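Long-range contact in uncharacterized conserved protein (Methanococcus maripaludis S2, PDB 3C2Q), which catalyses the conversion of L-ornithine to L-proline with release of ammonia, using NAD(+) as cofactor: residues N237-D249 / D255-M267. Residues are numbered along the deposited sequence; the frame is centred on the assembly and turned at random.
Sequences NNIPYVLAGSIRD and DVITDSMVAQDKM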
ATOM      1  N   ASN B 237      -7.799  35.773   8.273  1.00 30.78           N
ATOM      2  CA  ASN B 237      -8.669  35.396   9.362  1.00 30.87           C
ATOM      3  C   ASN B 237      -7.923  35.252  10.674  1.00 30.51           C
ATOM      4  O   ASN B 237      -8.487  34.804  11.655  1.00 30.09           O
ATOM      5  CB  ASN B 237      -9.459  34.123   8.998  1.00 31.15           C
ATOM      6  CG  ASN B 237     -10.456  34.377   7.905  1.00 32.43           C
ATOM      7  OD1 ASN B 237     -11.510  34.957   8.157  1.00 35.72           O
ATOM      8  ND2 ASN B 237     -10.124  33.986   6.678  1.00 30.67           N
ATOM      9  N   ASN B 238      -6.658  35.665  10.666  1.00 30.73           N
ATOM     10  CA  ASN B 238      -5.774  35.575  11.827  1.00 31.62           C
ATOM     11  C   ASN B 238      -5.719  34.157  12.409  1.00 30.95           C
ATOM     12  O   ASN B 238      -5.817  33.972  13.632  1.00 30.36           O
ATOM     13  CB  ASN B 238      -6.165  36.610  12.904  1.00 33.76           C
ATOM     14  CG  ASN B 238      -6.356  38.012  12.326  1.00 38.20           C
ATOM     15  OD1 ASN B 238      -7.431  38.607  12.461  1.00 46.19           O
ATOM     16  ND2 ASN B 238      -5.323  38.538  11.662  1.00 42.97           N
ATOM     17  N   ILE B 239      -5.575  33.160  11.521  1.00 29.26           N
ATOM     18  CA  ILE B 239      -5.395  31.776  11.948  1.00 27.83           C
ATOM     19  C   ILE B 239      -3.915  31.488  12.014  1.00 26.74           C
ATOM     20  O   ILE B 239      -3.228  31.646  11.030  1.00 27.43           O
ATOM     21  CB  ILE B 239      -6.106  30.778  10.995  1.00 28.09           C
ATOM     22  CG1 ILE B 239      -7.599  30.866  11.210  1.00 27.96           C
ATOM     23  CG2 ILE B 239      -5.707  29.306  11.321  1.00 26.13           C
ATOM     24  CD1 ILE B 239      -8.296  31.574  10.157  1.00 35.26           C
ATOM     25  N   PRO B 240      -3.413  31.098  13.188  1.00 27.02           N
ATOM     26  CA  PRO B 240      -1.990  30.843  13.331  1.00 27.05           C
ATOM     27  C   PRO B 240      -1.582  29.567  12.583  1.00 26.51           C
ATOM     28  O   PRO B 240      -2.381  28.637  12.465  1.00 26.03           O
ATOM     29  CB  PRO B 240      -1.823  30.613  14.835  1.00 26.62           C
ATOM     30  CG  PRO B 240      -3.111  30.117  15.275  1.00 28.21           C
ATOM     31  CD  PRO B 240      -4.141  30.860  14.448  1.00 27.16           C
ATOM     32  N   TYR B 241      -0.367  29.554  12.070  1.00 26.55           N
ATOM     33  CA  TYR B 241       0.169  28.348  11.453  1.00 26.58           C
ATOM     34  C   TYR B 241       1.585  28.148  11.933  1.00 26.94           C
ATOM     35  O   TYR B 241       2.248  29.102  12.404  1.00 27.35           O
ATOM     36  CB  TYR B 241       0.094  28.402   9.921  1.00 26.44           C
ATOM     37  CG  TYR B 241       0.666  29.661   9.295  1.00 25.98           C
ATOM     38  CD1 TYR B 241       2.019  29.765   9.020  1.00 23.85           C
ATOM     39  CD2 TYR B 241      -0.170  30.733   8.945  1.00 26.50           C
ATOM     40  CE1 TYR B 241       2.554  30.913   8.448  1.00 26.49           C
ATOM     41  CE2 TYR B 241       0.349  31.882   8.360  1.00 26.73           C
ATOM     42  CZ  TYR B 241       1.715  31.968   8.129  1.00 26.84           C
ATOM     43  OH  TYR B 241       2.248  33.087   7.554  1.00 26.97           O
ATOM     44  N   VAL B 242       2.054  26.911  11.836  1.00 25.11           N
ATOM     45  CA  VAL B 242       3.415  26.608  12.179  1.00 24.83           C
ATOM     46  C   VAL B 242       3.950  25.831  10.995  1.00 24.33           C
ATOM     47  O   VAL B 242       3.404  24.775  10.673  1.00 24.58           O
ATOM     48  CB  VAL B 242       3.486  25.743  13.479  1.00 25.46           C
ATOM     49  CG1 VAL B 242       4.919  25.376  13.810  1.00 25.39           C
ATOM     50  CG2 VAL B 242       2.808  26.439  14.666  1.00 26.04           C
ATOM     51  N   LEU B 243       4.968  26.358  10.324  1.00 23.06           N
ATOM     52  CA  LEU B 243       5.578  25.665   9.213  1.00 23.07           C
ATOM     53  C   LEU B 243       6.932  25.158   9.674  1.00 23.43           C
ATOM     54  O   LEU B 243       7.850  25.959   9.942  1.00 23.45           O
ATOM     55  CB  LEU B 243       5.734  26.595   7.990  1.00 22.24           C
ATOM     56  CG  LEU B 243       4.467  27.244   7.426  1.00 21.53           C
ATOM     57  CD1 LEU B 243       4.861  28.099   6.207  1.00 20.47           C
ATOM     58  CD2 LEU B 243       3.393  26.189   7.078  1.00 18.30           C
ATOM     59  N   ALA B 244       7.060  23.834   9.790  1.00 22.16           N
ATOM     60  CA  ALA B 244       8.301  23.227  10.258  1.00 21.53           C
ATOM     61  C   ALA B 244       9.203  22.959   9.069  1.00 21.69           C
ATOM     62  O   ALA B 244       8.766  22.362   8.089  1.00 22.31           O
ATOM     63  CB  ALA B 244       8.005  21.937  11.020  1.00 21.97           C
ATOM     64  N   GLY B 245      10.448  23.430   9.147  1.00 20.82           N
ATOM     65  CA  GLY B 245      11.459  23.156   8.128  1.00 21.54           C
ATOM     66  C   GLY B 245      11.863  21.690   8.124  1.00 22.70           C
ATOM     67  O   GLY B 245      11.705  20.996   9.132  1.00 22.67           O
ATOM     68  N   SER B 246      12.335  21.213   6.977  1.00 23.04           N
ATOM     69  CA  SER B 246      12.784  19.832   6.867  1.00 23.16           C
ATOM     70  C   SER B 246      14.030  19.811   6.013  1.00 23.19           C
ATOM     71  O   SER B 246      14.279  20.751   5.231  1.00 23.00           O
ATOM     72  CB  SER B 246      11.672  18.958   6.280  1.00 23.87           C
ATOM     73  OG  SER B 246      12.038  18.377   5.044  1.00 23.89           O
ATOM     74  N   ILE B 247      14.817  18.743   6.140  1.00 22.19           N
ATOM     75  CA  ILE B 247      16.020  18.580   5.332  1.00 22.29           C
ATOM     76  C   ILE B 247      15.776  18.530   3.798  1.00 22.51           C
ATOM     77  O   ILE B 247      16.721  18.696   3.010  1.00 21.29           O
ATOM     78  CB  ILE B 247      16.805  17.327   5.791  1.00 22.55           C
ATOM     79  CG1 ILE B 247      15.884  16.079   5.809  1.00 21.24           C
ATOM     80  CG2 ILE B 247      17.442  17.590   7.179  1.00 22.96           C
ATOM     81  CD1 ILE B 247      16.641  14.731   6.052  1.00 23.83           C
ATOM     82  N   ARG B 248      14.533  18.301   3.367  1.00 23.70           N
ATOM     83  CA  ARG B 248      14.219  18.367   1.916  1.00 26.01           C
ATOM     84  C   ARG B 248      14.088  19.775   1.350  1.00 26.16           C
ATOM     85  O   ARG B 248      14.010  19.911   0.147  1.00 26.03           O
ATOM     86  CB  ARG B 248      12.874  17.734   1.566  1.00 26.52           C
ATOM     87  CG  ARG B 248      12.645  16.303   1.844  1.00 35.01           C
ATOM     88  CD  ARG B 248      11.148  16.089   1.589  1.00 43.72           C
ATOM     89  NE  ARG B 248      10.449  17.291   2.058  1.00 52.23           N
ATOM     90  CZ  ARG B 248       9.848  18.213   1.288  1.00 55.21           C
ATOM     91  NH1 ARG B 248       9.788  18.079  -0.044  1.00 56.44           N
ATOM     92  NH2 ARG B 248       9.300  19.284   1.874  1.00 55.37           N
ATOM     93  N   ASP B 249      13.968  20.799   2.196  1.00 27.28           N
ATOM     94  CA  ASP B 249      13.807  22.197   1.753  1.00 28.46           C
ATOM     95  C   ASP B 249      15.094  22.888   1.239  1.00 29.65           C
ATOM     96  O   ASP B 249      15.964  23.283   2.031  1.00 29.88           O
ATOM     97  CB  ASP B 249      13.256  23.045   2.915  1.00 27.76           C
ATOM     98  CG  ASP B 249      12.000  22.489   3.527  1.00 27.91           C
ATOM     99  OD1 ASP B 249      11.282  21.732   2.854  1.00 29.81           O
ATOM    100  OD2 ASP B 249      11.698  22.832   4.688  1.00 24.47           O
ATOM    101  N   ASP B 255       8.792  32.267   6.640  1.00 21.60           N
ATOM    102  CA  ASP B 255       7.933  31.829   7.742  1.00 22.38           C
ATOM    103  C   ASP B 255       8.348  30.474   8.382  1.00 22.10           C
ATOM    104  O   ASP B 255       7.907  30.144   9.481  1.00 22.64           O
ATOM    105  CB  ASP B 255       6.462  31.713   7.292  1.00 21.56           C
ATOM    106  CG  ASP B 255       5.893  33.023   6.716  1.00 24.10           C
ATOM    107  OD1 ASP B 255       4.867  33.510   7.256  1.00 24.27           O
ATOM    108  OD2 ASP B 255       6.438  33.518   5.715  1.00 23.10           O
ATOM    109  N   VAL B 256       9.180  29.700   7.687  1.00 22.72           N
ATOM    110  CA  VAL B 256       9.508  28.335   8.105  1.00 23.15           C
ATOM    111  C   VAL B 256      10.450  28.359   9.315  1.00 24.02           C
ATOM    112  O   VAL B 256      11.429  29.128   9.323  1.00 24.39           O
ATOM    113  CB  VAL B 256      10.126  27.564   6.906  1.00 23.50           C
ATOM    114  CG1 VAL B 256      10.847  26.270   7.361  1.00 24.45           C
ATOM    115  CG2 VAL B 256       8.999  27.232   5.879  1.00 22.72           C
ATOM    116  N   ILE B 257      10.140  27.548  10.328  1.00 22.73           N
ATOM    117  CA  ILE B 257      11.006  27.351  11.489  1.00 22.85           C
ATOM    118  C   ILE B 257      11.956  26.216  11.157  1.00 22.93           C
ATOM    119  O   ILE B 257      11.530  25.062  11.031  1.00 21.07           O
ATOM    120  CB  ILE B 257      10.147  27.018  12.736  1.00 23.09           C
ATOM    121  CG1 ILE B 257       9.141  28.160  12.974  1.00 25.35           C
ATOM    122  CG2 ILE B 257      11.038  26.702  13.977  1.00 22.65           C
ATOM    123  CD1 ILE B 257       8.213  27.928  14.150  1.00 24.12           C
ATOM    124  N   THR B 258      13.242  26.532  10.976  1.00 22.57           N
ATOM    125  CA  THR B 258      14.203  25.533  10.531  1.00 22.50           C
ATOM    126  C   THR B 258      14.701  24.596  11.660  1.00 21.85           C
ATOM    127  O   THR B 258      15.146  23.504  11.381  1.00 21.55           O
ATOM    128  CB  THR B 258      15.397  26.159   9.789  1.00 23.16           C
ATOM    129  OG1 THR B 258      16.087  27.047  10.676  1.00 23.83           O
ATOM    130  CG2 THR B 258      14.906  26.950   8.548  1.00 25.53           C
ATOM    131  N   ASP B 259      14.597  25.011  12.920  1.00 21.17           N
ATOM    132  CA  ASP B 259      15.055  24.132  13.998  1.00 21.25           C
ATOM    133  C   ASP B 259      13.916  23.211  14.429  1.00 20.44           C
ATOM    134  O   ASP B 259      12.865  23.663  14.832  1.00 19.26           O
ATOM    135  CB  ASP B 259      15.579  24.901  15.201  1.00 21.34           C
ATOM    136  CG  ASP B 259      16.222  23.978  16.205  1.00 21.44           C
ATOM    137  OD1 ASP B 259      17.467  23.787  16.130  1.00 23.56           O
ATOM    138  OD2 ASP B 259      15.472  23.370  16.992  1.00 19.88           O
ATOM    139  N   SER B 260      14.138  21.908  14.339  1.00 21.28           N
ATOM    140  CA  SER B 260      13.041  20.999  14.608  1.00 21.93           C
ATOM    141  C   SER B 260      12.542  21.015  16.027  1.00 20.28           C
ATOM    142  O   SER B 260      11.373  20.772  16.245  1.00 18.91           O
ATOM    143  CB  SER B 260      13.353  19.598  14.136  1.00 21.24           C
ATOM    144  OG  SER B 260      14.379  19.040  14.881  1.00 30.36           O
HETATM  145  N   MSE B 261      13.402  21.306  17.007  1.00 21.50           N
HETATM  146  CA  MSE B 261      12.923  21.333  18.397  1.00 21.79           C
HETATM  147  C   MSE B 261      12.107  22.618  18.729  1.00 22.33           C
HETATM  148  O   MSE B 261      11.076  22.569  19.428  1.00 22.68           O
HETATM  149  CB  MSE B 261      14.075  21.059  19.391  1.00 23.87           C
HETATM  150  CG  MSE B 261      14.716  19.640  19.228  1.00 24.52           C
HETATM  151 SE   MSE B 261      13.352  18.188  19.451  1.00 38.53          SE
HETATM  152  CE  MSE B 261      12.807  17.835  17.560  1.00 25.70           C
ATOM    153  N   VAL B 262      12.542  23.748  18.191  1.00 21.75           N
ATOM    154  CA  VAL B 262      11.768  24.986  18.286  1.00 21.59           C
ATOM    155  C   VAL B 262      10.393  24.764  17.622  1.00 20.56           C
ATOM    156  O   VAL B 262       9.355  25.130  18.185  1.00 19.17           O
ATOM    157  CB  VAL B 262      12.540  26.171  17.609  1.00 21.51           C
ATOM    158  CG1 VAL B 262      11.692  27.455  17.537  1.00 22.44           C
ATOM    159  CG2 VAL B 262      13.892  26.444  18.338  1.00 23.56           C
ATOM    160  N   ALA B 263      10.391  24.153  16.424  1.00 20.40           N
ATOM    161  CA  ALA B 263       9.126  23.876  15.712  1.00 20.42           C
ATOM    162  C   ALA B 263       8.266  22.939  16.538  1.00 20.55           C
ATOM    163  O   ALA B 263       7.078  23.205  16.755  1.00 20.86           O
ATOM    164  CB  ALA B 263       9.407  23.281  14.315  1.00 21.44           C
ATOM    165  N   GLN B 264       8.874  21.868  17.054  1.00 21.08           N
ATOM    166  CA  GLN B 264       8.149  20.910  17.873  1.00 21.15           C
ATOM    167  C   GLN B 264       7.445  21.555  19.083  1.00 21.79           C
ATOM    168  O   GLN B 264       6.261  21.282  19.341  1.00 20.70           O
ATOM    169  CB  GLN B 264       9.064  19.778  18.341  1.00 20.73           C
ATOM    170  CG  GLN B 264       8.284  18.628  19.006  1.00 21.46           C
ATOM    171  CD  GLN B 264       9.183  17.579  19.645  1.00 22.82           C
ATOM    172  OE1 GLN B 264       9.437  17.627  20.851  1.00 26.54           O
ATOM    173  NE2 GLN B 264       9.668  16.637  18.848  1.00 20.96           N
ATOM    174  N   ASP B 265       8.182  22.387  19.823  1.00 22.86           N
ATOM    175  CA  ASP B 265       7.643  23.068  21.014  1.00 23.44           C
ATOM    176  C   ASP B 265       6.459  23.962  20.679  1.00 23.33           C
ATOM    177  O   ASP B 265       5.456  23.954  21.384  1.00 23.54           O
ATOM    178  CB  ASP B 265       8.761  23.873  21.715  1.00 24.56           C
ATOM    179  CG  ASP B 265       9.825  22.974  22.335  1.00 26.47           C
ATOM    180  OD1 ASP B 265       9.564  21.761  22.521  1.00 29.31           O
ATOM    181  OD2 ASP B 265      10.941  23.474  22.604  1.00 31.59           O
ATOM    182  N   LYS B 266       6.569  24.697  19.572  1.00 22.83           N
ATOM    183  CA  LYS B 266       5.477  25.544  19.088  1.00 23.92           C
ATOM    184  C   LYS B 266       4.249  24.723  18.655  1.00 23.19           C
ATOM    185  O   LYS B 266       3.116  25.090  18.935  1.00 22.17           O
ATOM    186  CB  LYS B 266       5.956  26.449  17.947  1.00 23.17           C
ATOM    187  CG  LYS B 266       4.959  27.594  17.650  1.00 29.59           C
ATOM    188  CD  LYS B 266       5.649  28.758  16.964  1.00 35.34           C
ATOM    189  CE  LYS B 266       4.755  30.015  16.940  1.00 38.26           C
ATOM    190  NZ  LYS B 266       5.310  30.943  15.895  1.00 40.64           N
HETATM  191  N   MSE B 267       4.490  23.592  17.981  1.00 23.46           N
HETATM  192  CA  MSE B 267       3.405  22.676  17.613  1.00 24.68           C
HETATM  193  C   MSE B 267       2.681  22.137  18.828  1.00 23.02           C
HETATM  194  O   MSE B 267       1.447  22.035  18.844  1.00 22.56           O
HETATM  195  CB  MSE B 267       3.978  21.509  16.790  1.00 23.30           C
HETATM  196  CG  MSE B 267       4.415  21.942  15.402  1.00 24.38           C
HETATM  197 SE   MSE B 267       5.438  20.498  14.493  1.00 33.77          SE
HETATM  198  CE  MSE B 267       3.972  19.185  14.366  1.00 27.50           C
TER
HETATM  199  O   HOH W   1       5.744  29.068  10.771  1.00 27.15           O
HETATM  200  O   HOH W   2      13.084  21.207  11.319  1.00 33.83           O
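The first torsions of Tyr241 and Asp255 bring the hydroxyl of one to the carboxylate of the other. The tyrosine CG sits between the backbone N and the carbonyl carbon (chi1 51°), which lets the ring reach back to the loop. Asp255 CG lies anti to its carbonyl carbon (chi1 -57°), which helps to bring OD1 to the tyrosine hydroxyl. Tyr241 OH then donates to Asp255 OD1 at 2.7 Å. The oxygen stands at the ring edge, but the hydroxyl reaches it from above the carboxylate plane. The other oxygen, OD2, accepts from Ile217 N, so the carboxylate is held at both ends. A phenylalanine here would probably leave OD1 without its hydroxyl donor and Asp255 freer to turn.

Two backbone bonds join Leu243 and Gly245 to Ile257, making a single beta bridge between Ala244 and Ile257. Ile257 N donates to Leu243 O at 2.8 Å, almost straight, and Gly245 N donates to Ile257 O at 2.7 Å. Water 1 links Leu243 N with Asp255 O. Val256 CG1 presses on Gly245 CA at 3.3 Å, a tight fit. Val256 CG2 packs on Leu243 CB.

On the helix side, Val242 CG1 touches Met267 CG at 3.8 Å, and its CG2 meets Lys266 CG. Ala244 CB lies 3.8 Å from Ala263 CB. Asp259 caps helix 260-271 by accepting from Val262 N.

Strand 241-244 is, within this chain, an outermost strand of the six-stranded parallel sheet, beside 166-170. Helix segment 260-267 runs back at 155° to it, as in the beta-alpha units of a Rossmann fold. Val256 also touches Asn171, which probably binds NAD(+), so the loop probably borders the cofactor site.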